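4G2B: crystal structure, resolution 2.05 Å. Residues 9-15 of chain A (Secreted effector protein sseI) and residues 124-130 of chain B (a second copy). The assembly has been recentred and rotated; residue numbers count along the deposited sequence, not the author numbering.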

# COMPACT_ATOMS: atom_id res chain seq x y z
N THR A 9 -1.65 4.31 -10.11
CA THR A 9 -1.47 3.06 -9.28
C THR A 9 -2.52 2.02 -9.78
O THR A 9 -3.63 2.38 -10.11
CB THR A 9 -1.51 3.56 -7.79
OG1 THR A 9 -0.15 3.70 -7.29
CG2 THR A 9 -2.37 2.75 -6.88
N TYR A 10 -2.16 0.74 -9.90
CA TYR A 10 -3.06 -0.18 -10.58
C TYR A 10 -4.34 -0.53 -9.77
O TYR A 10 -4.34 -0.51 -8.56
CB TYR A 10 -2.36 -1.44 -10.92
CG TYR A 10 -1.73 -2.24 -9.81
CD1 TYR A 10 -0.37 -2.07 -9.47
CD2 TYR A 10 -2.42 -3.29 -9.22
CE1 TYR A 10 0.22 -2.85 -8.56
CE2 TYR A 10 -1.85 -4.09 -8.31
CZ TYR A 10 -0.52 -3.86 -7.97
OH TYR A 10 0.08 -4.66 -7.09
N ASN A 11 -5.41 -0.83 -10.47
CA ASN A 11 -6.70 -1.14 -9.87
C ASN A 11 -7.08 -2.63 -9.94
O ASN A 11 -8.03 -3.06 -9.30
CB ASN A 11 -7.79 -0.29 -10.59
CG ASN A 11 -7.67 1.15 -10.28
OD1 ASN A 11 -7.09 1.52 -9.28
ND2 ASN A 11 -8.24 2.00 -11.12
N LEU A 12 -6.41 -3.37 -10.81
CA LEU A 12 -6.66 -4.80 -11.01
C LEU A 12 -5.40 -5.58 -10.76
O LEU A 12 -4.31 -5.24 -11.29
CB LEU A 12 -7.13 -5.05 -12.43
CG LEU A 12 -8.31 -4.14 -12.81
CD1 LEU A 12 -8.50 -4.04 -14.35
CD2 LEU A 12 -9.45 -4.77 -12.12
N THR A 13 -5.52 -6.63 -9.96
CA THR A 13 -4.37 -7.47 -9.66
C THR A 13 -4.06 -8.36 -10.84
O THR A 13 -4.97 -8.79 -11.54
CB THR A 13 -4.64 -8.33 -8.42
OG1 THR A 13 -3.42 -8.97 -8.00
CG2 THR A 13 -5.76 -9.37 -8.65
N SER A 14 -2.76 -8.65 -11.03
CA SER A 14 -2.31 -9.76 -11.89
C SER A 14 -2.10 -11.10 -11.16
O SER A 14 -1.78 -12.08 -11.79
CB SER A 14 -1.05 -9.35 -12.58
OG SER A 14 -1.14 -7.95 -12.77
N ASP A 15 -2.38 -11.17 -9.86
CA ASP A 15 -2.31 -12.43 -9.16
C ASP A 15 -3.33 -13.41 -9.70
O ASP A 15 -3.09 -14.60 -9.69
CB ASP A 15 -2.57 -12.24 -7.67
CG ASP A 15 -1.39 -11.66 -6.95
OD1 ASP A 15 -0.29 -11.76 -7.49
OD2 ASP A 15 -1.56 -11.10 -5.83
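Chain B 124-130: YRMATRR

Chain B meets this irregular piece of chain A, extended at Tyr A10, Leu A12 and Thr A13 but turning at Asn A11 and Ser A14, where a helix gives way to a loop: Tyr B124 and Arg B125 are still helical, and Ala B127 N bonds back to Tyr B124 O at 3.1 Å. At Thr B128 the backbone opens to an extended conformation (phi -154°, psi 149°). The two chains run in the same sense, Thr A9 lying beside Met B126 (CA to CA 5.8 Å) and Ser A14 beside Arg B129 (7.0 Å).

Tyr A10 is the centre of the contact. Its CA-to-CB bond points sideways, yet chi1 in p (58°) carries the ring to chain B. Met B126 also starts sideways; chi1 and chi2 in m with chi3 in p (77°) bring the thioether close to that ring, SD lying 4.5 Å from the centroid of the Tyr A10 ring in an oblique sulfur-aromatic contact. Tyr A10 CE1 reaches Thr B128 O at 3.6 Å, and water 1 ties the phenol to the helix, donating to Tyr A10 OH and Arg B125 O, each at 2.7 Å.

The flanks are looser. Thr A9 OG1 lies 3.4 Å from Met B126 O, at best a weak hydrogen bond. Arg B129 presents CB to Ser A14 OG at 4.1 Å, while the end of its side chain leads away. Thr B128 (t) points away, its OG1 accepting a weak bond from Arg B130 N at 3.2 Å.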

# COMPACT_ATOMS: atom_id res chain seq x y z
N TYR B 124 5.96 1.12 -2.87
CA TYR B 124 6.63 0.25 -3.86
C TYR B 124 5.72 -0.84 -4.47
O TYR B 124 5.78 -1.07 -5.66
CB TYR B 124 7.85 -0.40 -3.28
CG TYR B 124 9.08 0.51 -3.32
CD1 TYR B 124 9.17 1.60 -2.47
CD2 TYR B 124 10.11 0.30 -4.24
CE1 TYR B 124 10.27 2.42 -2.50
CE2 TYR B 124 11.21 1.15 -4.29
CZ TYR B 124 11.29 2.19 -3.42
OH TYR B 124 12.40 3.01 -3.40
N ARG B 125 4.95 -1.53 -3.64
CA ARG B 125 4.06 -2.60 -4.10
C ARG B 125 3.12 -2.15 -5.18
O ARG B 125 2.91 -2.83 -6.21
CB ARG B 125 3.24 -3.11 -2.89
CG ARG B 125 2.21 -4.20 -3.17
CD ARG B 125 1.30 -4.40 -1.96
NE ARG B 125 1.84 -5.51 -1.21
CZ ARG B 125 1.99 -5.61 0.10
NH1 ARG B 125 1.64 -4.65 1.02
NH2 ARG B 125 2.54 -6.73 0.51
N MET B 126 2.54 -1.00 -4.96
CA MET B 126 1.54 -0.46 -5.87
C MET B 126 2.14 0.31 -7.05
O MET B 126 1.37 0.75 -7.88
CB MET B 126 0.56 0.43 -5.13
CG MET B 126 -0.16 -0.31 -3.96
SD MET B 126 -1.05 -1.79 -4.56
CE MET B 126 0.24 -2.99 -4.81
N ALA B 127 3.46 0.49 -7.10
CA ALA B 127 4.14 1.21 -8.20
C ALA B 127 4.37 0.28 -9.38
O ALA B 127 4.75 0.70 -10.48
CB ALA B 127 5.57 1.76 -7.70
N THR B 128 4.27 -1.00 -9.14
CA THR B 128 4.59 -1.97 -10.17
C THR B 128 3.85 -3.27 -9.95
O THR B 128 3.67 -3.73 -8.87
CB THR B 128 6.12 -2.28 -10.24
OG1 THR B 128 6.35 -3.24 -11.27
CG2 THR B 128 6.66 -2.87 -8.93
N ARG B 129 3.55 -3.92 -11.05
CA ARG B 129 2.92 -5.23 -11.11
C ARG B 129 3.90 -6.30 -11.58
O ARG B 129 3.75 -7.49 -11.28
CB ARG B 129 1.78 -5.12 -12.12
CG ARG B 129 2.25 -4.49 -13.50
CD ARG B 129 2.21 -2.90 -13.51
NE ARG B 129 3.00 -2.28 -14.56
CZ ARG B 129 4.33 -2.25 -14.62
NH1 ARG B 129 5.08 -2.86 -13.74
NH2 ARG B 129 4.94 -1.63 -15.63
N ARG B 130 4.90 -5.93 -12.37
CA ARG B 130 5.78 -6.94 -12.97
C ARG B 130 7.12 -7.11 -12.27
O ARG B 130 7.80 -8.14 -12.46
CB ARG B 130 6.01 -6.69 -14.46
CG ARG B 130 6.61 -5.34 -14.82
CD ARG B 130 6.06 -4.78 -16.15
NE ARG B 130 4.59 -4.66 -16.19
CZ ARG B 130 3.77 -5.58 -16.71
NH1 ARG B 130 4.24 -6.69 -17.29
NH2 ARG B 130 2.45 -5.36 -16.68
O HOH W 1 2.66 -5.43 -6.87